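Local coordinates for protein phosphatidylglycerophosphatase B (Bacillus subtilis, PDB 6FMX) that dephosphorylates the membrane lipid phosphatidylglycerophosphate to phosphatidylglycerol and also hydrolyses undecaprenyl pyrophosphate to supply the lipid carrier undecaprenyl phosphate, at residues T193-L196 with G197-L201; L28-L31 with I32-A36; I68-L71 with G72-S75. One frame throughout, in Å; residues are numbered along the deposited sequence.

How the interactions relate
Each contact is local to a turn or two of chain. Interactions 1 and 3 each come within about 4 Å, side chain to side chain, of one active-site histidine: Asp194 of His190, the inferred nucleophile, and Ala73 of His140, the inferred proton donor. The side chains of Val195 and Thr69 are each about 7 Å from the bound tungstate, that of Phe30 about 11 Å. Interaction 2, on helix 21-36, packs against interaction 1, with Phe30 CE1 3.5 Å from Leu201 CD1 and Leu33 CD1 3.6 Å from Gly197 N, and turns its other side to lipid. Interaction 3 touches neither; its centre is about 25 Å from that of interaction 2, across the chain's centre.

Interaction 1 (T193-L196 with G197-L201); sequences TDVL and GGFSL
Val195 and Phe199 stand one helical turn apart on helix 192-215, a transmembrane helix of the PAP2 phosphatase fold, and their side chains run next to each other in the same direction. From its CB, 3.4 Å from Val195 O, the Phe199 side chain starts close to the backbone of the preceding turn. CG keeps the same distance from that carbonyl oxygen, and the ring then rises past it until CE2 and CZ pass beneath the Val195 methyl CG1, each 3.7 Å from it. This methyl lies over one face of the ring, offset toward the rim, 3.8 Å from the centroid and 18° off the normal, a CH-pi contact. Val195 can supply it because CG1 is trans to the backbone N (chi1 168°), a branch that a beta-branched residue offers close to the main chain. Leu196 CD2 approaches Phe199 CD2 more loosely. Beneath the side chains, Phe199 N donates to Val195 O in a nearly straight bond of 170°.

A CB on Gly197 would come tightly up to Thr193 O; with none there, Leu33 of helix 21-36 packs against this glycine. Asp194, inferred to stabilise the nucleophile His190, forms a salt bridge with Arg120 and a hydrogen bond with Ser135. Ser200 turns its hydroxyl back along the helix, OG donating to Gly197 O at 3.0 Å from above the carbonyl plane.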
ATOM      1  N   THR A 193       3.953 -10.001  -8.100  1.00 22.10           N
ATOM      2  CA  THR A 193       3.421  -9.015  -9.038  1.00 23.69           C
ATOM      3  C   THR A 193       2.132  -8.379  -8.534  1.00 25.12           C
ATOM      4  O   THR A 193       1.864  -7.211  -8.851  1.00 24.67           O
ATOM      5  CB  THR A 193       3.197  -9.645 -10.415  1.00 27.35           C
ATOM      6  OG1 THR A 193       2.454 -10.862 -10.269  1.00 27.30           O
ATOM      7  CG2 THR A 193       4.533  -9.927 -11.086  1.00 25.94           C
ATOM      8  N   ASP A 194       1.309  -9.119  -7.777  1.00 23.33           N
ATOM      9  CA  ASP A 194       0.173  -8.484  -7.112  1.00 24.11           C
ATOM     10  C   ASP A 194       0.642  -7.363  -6.198  1.00 23.67           C
ATOM     11  O   ASP A 194      -0.002  -6.310  -6.104  1.00 23.39           O
ATOM     12  CB  ASP A 194      -0.632  -9.482  -6.273  1.00 24.27           C
ATOM     13  CG  ASP A 194      -1.118 -10.674  -7.053  1.00 26.91           C
ATOM     14  OD1 ASP A 194      -1.399 -10.540  -8.264  1.00 27.56           O
ATOM     15  OD2 ASP A 194      -1.257 -11.741  -6.412  1.00 28.65           O
ATOM     16  N   VAL A 195       1.746  -7.599  -5.486  1.00 22.83           N
ATOM     17  CA  VAL A 195       2.264  -6.619  -4.536  1.00 22.75           C
ATOM     18  C   VAL A 195       2.804  -5.399  -5.272  1.00 24.17           C
ATOM     19  O   VAL A 195       2.505  -4.252  -4.913  1.00 24.48           O
ATOM     20  CB  VAL A 195       3.338  -7.267  -3.647  1.00 23.24           C
ATOM     21  CG1 VAL A 195       4.104  -6.202  -2.865  1.00 25.23           C
ATOM     22  CG2 VAL A 195       2.685  -8.280  -2.699  1.00 25.56           C
ATOM     23  N   LEU A 196       3.625  -5.629  -6.302  1.00 22.91           N
ATOM     24  CA  LEU A 196       4.168  -4.518  -7.078  1.00 25.29           C
ATOM     25  C   LEU A 196       3.055  -3.719  -7.749  1.00 25.84           C
ATOM     26  O   LEU A 196       3.119  -2.487  -7.805  1.00 24.93           O
ATOM     27  CB  LEU A 196       5.166  -5.033  -8.120  1.00 26.91           C
ATOM     28  CG  LEU A 196       6.442  -5.737  -7.658  1.00 28.28           C
ATOM     29  CD1 LEU A 196       7.225  -6.249  -8.853  1.00 29.05           C
ATOM     30  CD2 LEU A 196       7.299  -4.815  -6.837  1.00 33.54           C
ATOM     31  N   GLY A 197       2.026  -4.403  -8.260  1.00 24.31           N
ATOM     32  CA  GLY A 197       0.893  -3.695  -8.835  1.00 25.84           C
ATOM     33  C   GLY A 197       0.193  -2.801  -7.832  1.00 24.95           C
ATOM     34  O   GLY A 197      -0.158  -1.660  -8.141  1.00 25.02           O
ATOM     35  N   GLY A 198      -0.021  -3.307  -6.614  1.00 26.23           N
ATOM     36  CA  GLY A 198      -0.646  -2.493  -5.586  1.00 27.08           C
ATOM     37  C   GLY A 198       0.257  -1.376  -5.104  1.00 26.60           C
ATOM     38  O   GLY A 198      -0.204  -0.253  -4.869  1.00 27.21           O
ATOM     39  N   PHE A 199       1.555  -1.665  -4.944  1.00 26.03           N
ATOM     40  CA  PHE A 199       2.539  -0.629  -4.637  1.00 25.10           C
ATOM     41  C   PHE A 199       2.417   0.544  -5.600  1.00 27.11           C
ATOM     42  O   PHE A 199       2.303   1.702  -5.182  1.00 27.77           O
ATOM     43  CB  PHE A 199       3.961  -1.196  -4.715  1.00 26.04           C
ATOM     44  CG  PHE A 199       4.434  -1.882  -3.456  1.00 26.74           C
ATOM     45  CD1 PHE A 199       3.677  -1.862  -2.298  1.00 23.30           C
ATOM     46  CD2 PHE A 199       5.654  -2.538  -3.443  1.00 25.21           C
ATOM     47  CE1 PHE A 199       4.129  -2.500  -1.149  1.00 26.33           C
ATOM     48  CE2 PHE A 199       6.112  -3.179  -2.288  1.00 27.63           C
ATOM     49  CZ  PHE A 199       5.349  -3.157  -1.145  1.00 26.97           C
ATOM     50  N   SER A 200       2.450   0.255  -6.900  1.00 26.83           N
ATOM     51  CA  SER A 200       2.527   1.331  -7.882  1.00 28.81           C
ATOM     52  C   SER A 200       1.288   2.213  -7.863  1.00 27.00           C
ATOM     53  O   SER A 200       1.407   3.436  -8.008  1.00 27.37           O
ATOM     54  CB  SER A 200       2.778   0.759  -9.280  1.00 28.29           C
ATOM     55  OG  SER A 200       1.668   0.049  -9.774  1.00 32.72           O
ATOM     56  N   LEU A 201       0.103   1.637  -7.662  1.00 23.04           N
ATOM     57  CA  LEU A 201      -1.107   2.454  -7.662  1.00 25.94           C
ATOM     58  C   LEU A 201      -1.370   3.156  -6.330  1.00 27.77           C
ATOM     59  O   LEU A 201      -1.915   4.266  -6.330  1.00 24.02           O
ATOM     60  CB  LEU A 201      -2.320   1.612  -8.053  1.00 26.88           C
ATOM     61  CG  LEU A 201      -2.352   1.084  -9.489  1.00 25.43           C
ATOM     62  CD1 LEU A 201      -3.633   0.336  -9.722  1.00 30.22           C
ATOM     63  CD2 LEU A 201      -2.239   2.218 -10.488  1.00 24.81           C
TER

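Interaction 2 (L28-L31 with I32-A36); sequences LFFL and ILAAA. With OLC ((2R)-2,3-dihydroxypropyl (9Z)-octadec-9-enoate), chain C; OLC ((2R)-2,3-dihydroxypropyl (9Z)-octadec-9-enoate), chain D.
Transmembrane helix 21-36 carries this contact where it meets both lipid and helix 192-215, and there Phe29 and Leu33, one turn apart, lie alongside each other. Phe29 CE2 meets Leu33 CD1 at 3.5 Å, and CZ is almost as near; the methyl comes in obliquely to the ring. With CG trans to the backbone N (chi1 174°), Phe29 swings its ring along the helix toward Leu33. Its CD1 and CE1 edge faces the monoolein of chain C, whose C11 lies near the ring plane, 3.8 Å from CD1. Cut back to alanine, this position would probably leave Leu33 CD1 without its aromatic neighbour and the middle of the acyl chain without a wall.

The backbone underneath is regular alpha-helix, and Ala34 N to Phe30 O, at 2.7 Å, is the shortest of the four bonds joining the two segments. This main chain spends its polar groups internally, as a membrane-spanning helix must, and presents hydrocarbon outward. Ile32 suits such a surface: its CD1 reaches C13 of the chain C lipid at 3.5 Å and also C17 of the chain D lipid at 3.7 Å, bridging two tails. Leu33 CD2 rests 3.6 Å from C4 of the chain C lipid, and the single methyl of Ala36, CB, meets its C2 at 3.6 Å. Toward the protein, Phe29 touches Ser200, Leu33 touches Leu196, and Phe30 meets the Phe136 ring with the planes about 20° apart.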
ATOM      1  N   LEU A  28       2.008   3.826 -15.865  1.00 28.94           N
ATOM      2  CA  LEU A  28       2.486   3.014 -16.978  1.00 34.88           C
ATOM      3  C   LEU A  28       3.062   1.692 -16.481  1.00 35.84           C
ATOM      4  O   LEU A  28       2.894   0.654 -17.129  1.00 32.77           O
ATOM      5  CB  LEU A  28       3.530   3.792 -17.776  1.00 39.26           C
ATOM      6  CG  LEU A  28       2.946   4.972 -18.560  1.00 38.98           C
ATOM      7  CD1 LEU A  28       4.034   5.758 -19.278  1.00 44.97           C
ATOM      8  CD2 LEU A  28       1.901   4.485 -19.543  1.00 40.24           C
ATOM      9  N   PHE A  29       3.743   1.714 -15.334  1.00 31.02           N
ATOM     10  CA  PHE A  29       4.261   0.475 -14.767  1.00 35.73           C
ATOM     11  C   PHE A  29       3.130  -0.484 -14.427  1.00 33.29           C
ATOM     12  O   PHE A  29       3.257  -1.697 -14.623  1.00 32.18           O
ATOM     13  CB  PHE A  29       5.098   0.765 -13.522  1.00 34.37           C
ATOM     14  CG  PHE A  29       5.556  -0.475 -12.803  1.00 38.16           C
ATOM     15  CD1 PHE A  29       6.600  -1.238 -13.301  1.00 43.82           C
ATOM     16  CD2 PHE A  29       4.932  -0.885 -11.637  1.00 39.82           C
ATOM     17  CE1 PHE A  29       7.021  -2.382 -12.641  1.00 46.52           C
ATOM     18  CE2 PHE A  29       5.353  -2.026 -10.974  1.00 41.48           C
ATOM     19  CZ  PHE A  29       6.398  -2.777 -11.480  1.00 42.60           C
ATOM     20  N   PHE A  30       2.015   0.035 -13.909  1.00 28.37           N
ATOM     21  CA  PHE A  30       0.902  -0.845 -13.570  1.00 31.69           C
ATOM     22  C   PHE A  30       0.307  -1.490 -14.816  1.00 30.91           C
ATOM     23  O   PHE A  30      -0.017  -2.684 -14.807  1.00 28.24           O
ATOM     24  CB  PHE A  30      -0.180  -0.090 -12.802  1.00 27.14           C
ATOM     25  CG  PHE A  30      -1.421  -0.900 -12.581  1.00 27.11           C
ATOM     26  CD1 PHE A  30      -1.490  -1.810 -11.540  1.00 24.87           C
ATOM     27  CD2 PHE A  30      -2.519  -0.755 -13.409  1.00 28.12           C
ATOM     28  CE1 PHE A  30      -2.628  -2.567 -11.339  1.00 25.27           C
ATOM     29  CE2 PHE A  30      -3.662  -1.509 -13.205  1.00 29.36           C
ATOM     30  CZ  PHE A  30      -3.715  -2.417 -12.171  1.00 27.97           C
ATOM     31  N   LEU A  31       0.129  -0.709 -15.889  1.00 29.69           N
ATOM     32  CA  LEU A  31      -0.423  -1.262 -17.123  1.00 30.68           C
ATOM     33  C   LEU A  31       0.455  -2.378 -17.662  1.00 31.69           C
ATOM     34  O   LEU A  31      -0.044  -3.423 -18.098  1.00 32.05           O
ATOM     35  CB  LEU A  31      -0.578  -0.169 -18.184  1.00 35.32           C
ATOM     36  CG  LEU A  31      -1.525   1.000 -17.923  1.00 36.60           C
ATOM     37  CD1 LEU A  31      -1.538   1.976 -19.118  1.00 34.39           C
ATOM     38  CD2 LEU A  31      -2.918   0.476 -17.641  1.00 37.71           C
ATOM     39  N   ILE A  32       1.767  -2.166 -17.648  1.00 30.86           N
ATOM     40  CA  ILE A  32       2.687  -3.171 -18.155  1.00 31.89           C
ATOM     41  C   ILE A  32       2.607  -4.434 -17.305  1.00 32.36           C
ATOM     42  O   ILE A  32       2.589  -5.553 -17.832  1.00 30.90           O
ATOM     43  CB  ILE A  32       4.107  -2.585 -18.219  1.00 38.13           C
ATOM     44  CG1 ILE A  32       4.199  -1.656 -19.432  1.00 43.60           C
ATOM     45  CG2 ILE A  32       5.144  -3.681 -18.307  1.00 40.93           C
ATOM     46  CD1 ILE A  32       5.424  -0.797 -19.445  1.00 50.39           C
ATOM     47  N   LEU A  33       2.510  -4.271 -15.982  1.00 30.74           N
ATOM     48  CA  LEU A  33       2.339  -5.426 -15.102  1.00 31.33           C
ATOM     49  C   LEU A  33       1.003  -6.124 -15.337  1.00 26.58           C
ATOM     50  O   LEU A  33       0.940  -7.361 -15.359  1.00 26.60           O
ATOM     51  CB  LEU A  33       2.452  -4.997 -13.640  1.00 32.82           C
ATOM     52  CG  LEU A  33       3.752  -5.296 -12.915  1.00 39.67           C
ATOM     53  CD1 LEU A  33       3.586  -4.972 -11.442  1.00 37.72           C
ATOM     54  CD2 LEU A  33       4.106  -6.760 -13.107  1.00 39.79           C
ATOM     55  N   ALA A  34      -0.078  -5.351 -15.473  1.00 27.93           N
ATOM     56  CA  ALA A  34      -1.392  -5.935 -15.714  1.00 27.72           C
ATOM     57  C   ALA A  34      -1.433  -6.748 -17.001  1.00 31.07           C
ATOM     58  O   ALA A  34      -2.233  -7.686 -17.106  1.00 31.29           O
ATOM     59  CB  ALA A  34      -2.458  -4.840 -15.748  1.00 27.36           C
ATOM     60  N   ALA A  35      -0.591  -6.411 -17.973  1.00 29.29           N
ATOM     61  CA  ALA A  35      -0.429  -7.235 -19.161  1.00 31.42           C
ATOM     62  C   ALA A  35       0.519  -8.399 -18.914  1.00 32.50           C
ATOM     63  O   ALA A  35       0.235  -9.529 -19.328  1.00 28.98           O
ATOM     64  CB  ALA A  35       0.081  -6.381 -20.326  1.00 35.38           C
ATOM     65  N   ALA A  36       1.623  -8.147 -18.208  1.00 26.71           N
ATOM     66  CA  ALA A  36       2.667  -9.154 -18.068  1.00 31.81           C
ATOM     67  C   ALA A  36       2.195 -10.359 -17.268  1.00 30.25           C
ATOM     68  O   ALA A  36       2.672 -11.472 -17.506  1.00 32.47           O
ATOM     69  CB  ALA A  36       3.909  -8.543 -17.418  1.00 33.21           C
TER
HETATM   70  C18 OLC C 302       9.084   3.786 -14.256  1.00 61.23           C
HETATM   71  C10 OLC C 302       9.626  -0.789 -16.267  1.00 62.24           C
HETATM   72  C9  OLC C 302       9.655  -2.104 -16.220  1.00 62.08           C
HETATM   73  C17 OLC C 302       9.504   3.376 -15.668  1.00 61.31           C
HETATM   74  C11 OLC C 302       8.315  -0.016 -16.427  1.00 64.46           C
HETATM   75  C8  OLC C 302       8.360  -2.910 -16.309  1.00 60.43           C
HETATM   76  C24 OLC C 302       8.618 -12.401 -21.662  1.00 43.86           C
HETATM   77  C16 OLC C 302       8.817   4.214 -16.751  1.00 57.93           C
HETATM   78  C12 OLC C 302       8.392   0.779 -17.733  1.00 59.63           C
HETATM   79  C7  OLC C 302       8.620  -4.361 -15.899  1.00 63.02           C
HETATM   80  C15 OLC C 302       7.306   3.980 -16.793  1.00 54.20           C
HETATM   81  C13 OLC C 302       7.228   1.745 -17.931  1.00 54.44           C
HETATM   82  C6  OLC C 302       7.303  -5.034 -15.507  1.00 56.91           C
HETATM   83  C14 OLC C 302       6.949   2.501 -16.643  1.00 54.63           C
HETATM   84  C5  OLC C 302       7.583  -6.169 -14.526  1.00 60.65           C
HETATM   85  C4  OLC C 302       7.047  -7.476 -15.099  1.00 59.95           C
HETATM   86  C3  OLC C 302       8.060  -8.044 -16.091  1.00 59.35           C
HETATM   87  C2  OLC C 302       7.443  -8.015 -17.483  1.00 52.46           C
HETATM   88  C21 OLC C 302       8.553 -10.571 -19.992  1.00 47.37           C
HETATM   89  C1  OLC C 302       8.291  -8.878 -18.407  1.00 55.02           C
HETATM   90  C22 OLC C 302       7.757 -11.308 -21.042  1.00 44.05           C
HETATM   91  O19 OLC C 302       9.474  -8.849 -18.325  1.00 65.93           O
HETATM   92  O25 OLC C 302       7.766 -13.293 -22.329  1.00 47.20           O
HETATM   93  O23 OLC C 302       6.668 -11.880 -20.387  1.00 49.43           O
HETATM   94  O20 OLC C 302       7.668  -9.708 -19.343  1.00 48.60           O
HETATM   95  C18 OLC D 303       5.402   0.678 -23.249  1.00 56.72           C
HETATM   96  C10 OLC D 303      -0.751  -2.904 -22.417  1.00 47.88           C
HETATM   97  C9  OLC D 303      -2.027  -2.828 -22.095  1.00 48.07           C
HETATM   98  C17 OLC D 303       5.026   1.692 -22.173  1.00 56.83           C
HETATM   99  C11 OLC D 303       0.322  -2.562 -21.393  1.00 47.69           C
HETATM  100  C8  OLC D 303      -2.447  -2.394 -20.692  1.00 46.24           C
HETATM  101  C24 OLC D 303      -5.718 -13.524 -22.258  1.00 59.43           C
HETATM  102  C16 OLC D 303       3.535   1.999 -22.286  1.00 56.24           C
HETATM  103  C12 OLC D 303       1.285  -1.537 -21.981  1.00 50.43           C
HETATM  104  C7  OLC D 303      -3.814  -2.979 -20.342  1.00 46.85           C
HETATM  105  C15 OLC D 303       2.732   0.730 -22.011  1.00 57.48           C
HETATM  106  C13 OLC D 303       0.511  -0.352 -22.561  1.00 58.44           C
HETATM  107  C6  OLC D 303      -3.635  -4.402 -19.819  1.00 45.67           C
HETATM  108  C14 OLC D 303       1.262   0.967 -22.360  1.00 54.93           C
HETATM  109  C5  OLC D 303      -4.899  -5.205 -20.120  1.00 46.03           C
HETATM  110  C4  OLC D 303      -4.602  -6.692 -19.982  1.00 43.48           C
HETATM  111  C3  OLC D 303      -4.274  -7.278 -21.351  1.00 45.91           C
HETATM  112  C2  OLC D 303      -4.000  -8.771 -21.212  1.00 44.94           C
HETATM  113  C21 OLC D 303      -6.650 -11.424 -21.344  1.00 48.53           C
HETATM  114  C1  OLC D 303      -5.322  -9.533 -21.195  1.00 48.50           C
HETATM  115  C22 OLC D 303      -6.855 -12.519 -22.370  1.00 58.11           C
HETATM  116  O19 OLC D 303      -6.336  -8.966 -20.964  1.00 51.06           O
HETATM  117  O25 OLC D 303      -6.275 -14.792 -22.055  1.00 74.00           O
HETATM  118  O23 OLC D 303      -8.068 -13.157 -22.100  1.00 71.31           O
HETATM  119  O20 OLC D 303      -5.357 -10.905 -21.466  1.00 54.09           O

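Interaction 3 (I68-L71 with G72-S75); sequences ITHL and GASS. With OLC ((2R)-2,3-dihydroxypropyl (9Z)-octadec-9-enoate), chain B; OLC ((2R)-2,3-dihydroxypropyl (9Z)-octadec-9-enoate), chain F.
His70 and Ala73 are the first and last residues of a type I beta turn that links helix 59-70 to helix 74-92, and the imidazole stands beside it. Its CG is trans to the backbone N (chi1 -170°), which brings ND1 within 3.9 Å of Ala73 CB, the methyl meeting the ring obliquely. Ser75 OG also approaches obliquely, 3.7 Å from His70 CE1. The far edge of the imidazole points at the glycerol head of the chain B monoolein: NE2 donates to its O23 at 2.7 Å with a moderately bent angle of 147°. Ser75 OG is hydrogen-bonded to the terminal hydroxyl O25 of the same lipid at 3.2 Å, so the histidine and the serine hold neighbouring hydroxyls of one headgroup. Both can hydrogen-bond, which suits this end of the fold, where the chain passes from the inferred extracellular region into a membrane helix.

The turn is fastened by Ala73 N donating to His70 O at 3.0 Å, after Gly72 N to Thr69 O at 2.9 Å; both donors sit above the carbonyl plane. A CB on Gly72 would lie about 3.5 Å from Thr69 O. Ala73 sits at the N-cap position with only a methyl, which packs against His140 of helix 139-158. Thr69 touches His140 too, Tyr148 and Asn143 of that helix bind the carbonyls of Leu71 and Gly72, and Leu71 packs on Val180 of helix 166-186.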
ATOM      1  N   ILE A  68       2.833  -8.054  11.163  1.00 29.45           N
ATOM      2  CA  ILE A  68       3.235  -7.037  10.194  1.00 28.71           C
ATOM      3  C   ILE A  68       2.125  -6.793   9.183  1.00 29.77           C
ATOM      4  O   ILE A  68       1.809  -5.644   8.845  1.00 30.18           O
ATOM      5  CB  ILE A  68       4.539  -7.463   9.495  1.00 31.89           C
ATOM      6  CG1 ILE A  68       5.734  -7.293  10.425  1.00 33.66           C
ATOM      7  CG2 ILE A  68       4.744  -6.700   8.175  1.00 30.19           C
ATOM      8  CD1 ILE A  68       7.011  -7.842   9.831  1.00 29.73           C
ATOM      9  N   THR A  69       1.511  -7.867   8.686  1.00 28.54           N
ATOM     10  CA  THR A  69       0.563  -7.717   7.595  1.00 27.96           C
ATOM     11  C   THR A  69      -0.666  -6.922   8.022  1.00 31.89           C
ATOM     12  O   THR A  69      -1.283  -6.254   7.179  1.00 27.63           O
ATOM     13  CB  THR A  69       0.180  -9.097   7.048  1.00 27.97           C
ATOM     14  OG1 THR A  69      -0.223  -8.947   5.690  1.00 29.53           O
ATOM     15  CG2 THR A  69      -0.982  -9.706   7.827  1.00 25.59           C
ATOM     16  N   HIS A  70      -0.983  -6.919   9.323  1.00 28.44           N
ATOM     17  CA  HIS A  70      -2.136  -6.177   9.818  1.00 29.19           C
ATOM     18  C   HIS A  70      -1.961  -4.675   9.638  1.00 30.58           C
ATOM     19  O   HIS A  70      -2.956  -3.947   9.567  1.00 34.09           O
ATOM     20  CB  HIS A  70      -2.386  -6.516  11.291  1.00 32.25           C
ATOM     21  CG  HIS A  70      -3.686  -5.990  11.825  1.00 40.01           C
ATOM     22  ND1 HIS A  70      -4.910  -6.377  11.321  1.00 38.72           N
ATOM     23  CD2 HIS A  70      -3.950  -5.106  12.816  1.00 40.61           C
ATOM     24  CE1 HIS A  70      -5.872  -5.753  11.978  1.00 38.16           C
ATOM     25  NE2 HIS A  70      -5.316  -4.977  12.891  1.00 40.41           N
ATOM     26  N   LEU A  71      -0.717  -4.193   9.571  1.00 27.43           N
ATOM     27  CA  LEU A  71      -0.481  -2.779   9.292  1.00 27.77           C
ATOM     28  C   LEU A  71      -1.010  -2.369   7.923  1.00 28.39           C
ATOM     29  O   LEU A  71      -1.232  -1.173   7.690  1.00 31.07           O
ATOM     30  CB  LEU A  71       1.012  -2.460   9.387  1.00 27.34           C
ATOM     31  CG  LEU A  71       1.679  -2.808  10.717  1.00 26.25           C
ATOM     32  CD1 LEU A  71       3.189  -2.818  10.558  1.00 27.91           C
ATOM     33  CD2 LEU A  71       1.254  -1.839  11.811  1.00 29.53           C
ATOM     34  N   GLY A  72      -1.220  -3.323   7.019  1.00 27.53           N
ATOM     35  CA  GLY A  72      -1.797  -3.055   5.721  1.00 27.23           C
ATOM     36  C   GLY A  72      -3.280  -3.320   5.613  1.00 30.03           C
ATOM     37  O   GLY A  72      -3.862  -3.095   4.545  1.00 27.97           O
ATOM     38  N   ALA A  73      -3.913  -3.799   6.682  1.00 28.50           N
ATOM     39  CA  ALA A  73      -5.322  -4.164   6.617  1.00 30.23           C
ATOM     40  C   ALA A  73      -6.188  -2.915   6.673  1.00 31.04           C
ATOM     41  O   ALA A  73      -5.954  -2.016   7.486  1.00 31.05           O
ATOM     42  CB  ALA A  73      -5.685  -5.111   7.759  1.00 30.10           C
ATOM     43  N   SER A  74      -7.199  -2.863   5.806  1.00 30.64           N
ATOM     44  CA  SER A  74      -8.084  -1.704   5.805  1.00 36.23           C
ATOM     45  C   SER A  74      -8.842  -1.582   7.120  1.00 38.53           C
ATOM     46  O   SER A  74      -9.221  -0.473   7.518  1.00 37.40           O
ATOM     47  CB  SER A  74      -9.050  -1.780   4.625  1.00 39.23           C
ATOM     48  OG  SER A  74     -10.265  -2.378   5.015  1.00 47.92           O
ATOM     49  N   SER A  75      -9.056  -2.703   7.816  1.00 36.62           N
ATOM     50  CA  SER A  75      -9.676  -2.632   9.131  1.00 37.46           C
ATOM     51  C   SER A  75      -8.775  -1.968  10.160  1.00 34.94           C
ATOM     52  O   SER A  75      -9.278  -1.463  11.169  1.00 40.24           O
ATOM     53  CB  SER A  75     -10.066  -4.028   9.610  1.00 38.60           C
ATOM     54  OG  SER A  75      -8.920  -4.741  10.043  1.00 39.73           O
TER
HETATM   55  C18 OLC B 301      -0.479  15.518  17.326  1.00 46.23           C
HETATM   56  C10 OLC B 301       0.136   8.123  16.544  1.00 55.51           C
HETATM   57  C9  OLC B 301      -0.143   6.852  16.766  1.00 56.02           C
HETATM   58  C17 OLC B 301      -1.749  14.756  16.942  1.00 43.52           C
HETATM   59  C11 OLC B 301      -0.945   9.129  16.146  1.00 52.50           C
HETATM   60  C8  OLC B 301      -1.568   6.322  16.628  1.00 53.70           C
HETATM   61  C24 OLC B 301      -9.606  -3.700  14.044  1.00 50.26           C
HETATM   62  C16 OLC B 301      -1.657  14.202  15.518  1.00 42.56           C
HETATM   63  C12 OLC B 301      -1.627   9.705  17.391  1.00 51.16           C
HETATM   64  C7  OLC B 301      -1.648   4.874  17.101  1.00 50.96           C
HETATM   65  C15 OLC B 301      -1.022  12.815  15.533  1.00 44.57           C
HETATM   66  C13 OLC B 301      -1.574  11.232  17.378  1.00 49.35           C
HETATM   67  C6  OLC B 301      -3.088   4.396  16.940  1.00 49.82           C
HETATM   68  C14 OLC B 301      -2.023  11.766  16.024  1.00 43.31           C
HETATM   69  C5  OLC B 301      -3.118   2.884  16.708  1.00 47.17           C
HETATM   70  C4  OLC B 301      -4.054   2.562  15.540  1.00 47.36           C
HETATM   71  C3  OLC B 301      -5.357   1.944  16.045  1.00 48.94           C
HETATM   72  C2  OLC B 301      -6.027   1.179  14.907  1.00 44.67           C
HETATM   73  C21 OLC B 301      -8.497  -1.597  14.848  1.00 47.77           C
HETATM   74  C1  OLC B 301      -7.145   0.277  15.434  1.00 48.45           C
HETATM   75  C22 OLC B 301      -8.350  -3.108  14.673  1.00 47.91           C
HETATM   76  O19 OLC B 301      -7.955   0.716  16.177  1.00 58.91           O
HETATM   77  O25 OLC B 301      -9.259  -4.797  13.237  1.00 51.33           O
HETATM   78  O23 OLC B 301      -7.260  -3.369  13.836  1.00 49.96           O
HETATM   79  O20 OLC B 301      -7.214  -1.067  15.041  1.00 49.30           O
HETATM   80  C10 OLC F 305     -14.183  11.892   3.768  1.00 54.16           C
HETATM   81  C9  OLC F 305     -14.166  10.616   3.391  1.00 52.70           C
HETATM   82  C11 OLC F 305     -14.656  12.956   2.807  1.00 55.51           C
HETATM   83  C8  OLC F 305     -14.618  10.232   2.003  1.00 55.70           C
HETATM   84  C24 OLC F 305     -13.125  -2.865   3.456  1.00 58.71           C
HETATM   85  C12 OLC F 305     -13.466  13.506   2.030  1.00 62.13           C
HETATM   86  C7  OLC F 305     -15.138   8.800   2.015  1.00 52.56           C
HETATM   87  C6  OLC F 305     -14.401   7.958   3.051  1.00 51.88           C
HETATM   88  C5  OLC F 305     -14.156   6.545   2.533  1.00 51.60           C
HETATM   89  C4  OLC F 305     -14.418   5.511   3.622  1.00 51.82           C
HETATM   90  C3  OLC F 305     -13.397   4.381   3.559  1.00 52.17           C
HETATM   91  C2  OLC F 305     -13.890   3.246   2.670  1.00 51.85           C
HETATM   92  C21 OLC F 305     -13.911  -0.519   3.182  1.00 59.11           C
HETATM   93  C1  OLC F 305     -13.413   1.925   3.225  1.00 53.23           C
HETATM   94  C22 OLC F 305     -12.708  -1.449   3.076  1.00 56.14           C
HETATM   95  O19 OLC F 305     -12.834   1.876   4.298  1.00 56.40           O
HETATM   96  O25 OLC F 305     -13.897  -3.437   2.394  1.00 65.08           O
HETATM   97  O23 OLC F 305     -12.216  -1.442   1.731  1.00 52.92           O
HETATM   98  O20 OLC F 305     -13.639   0.694   2.484  1.00 57.79           O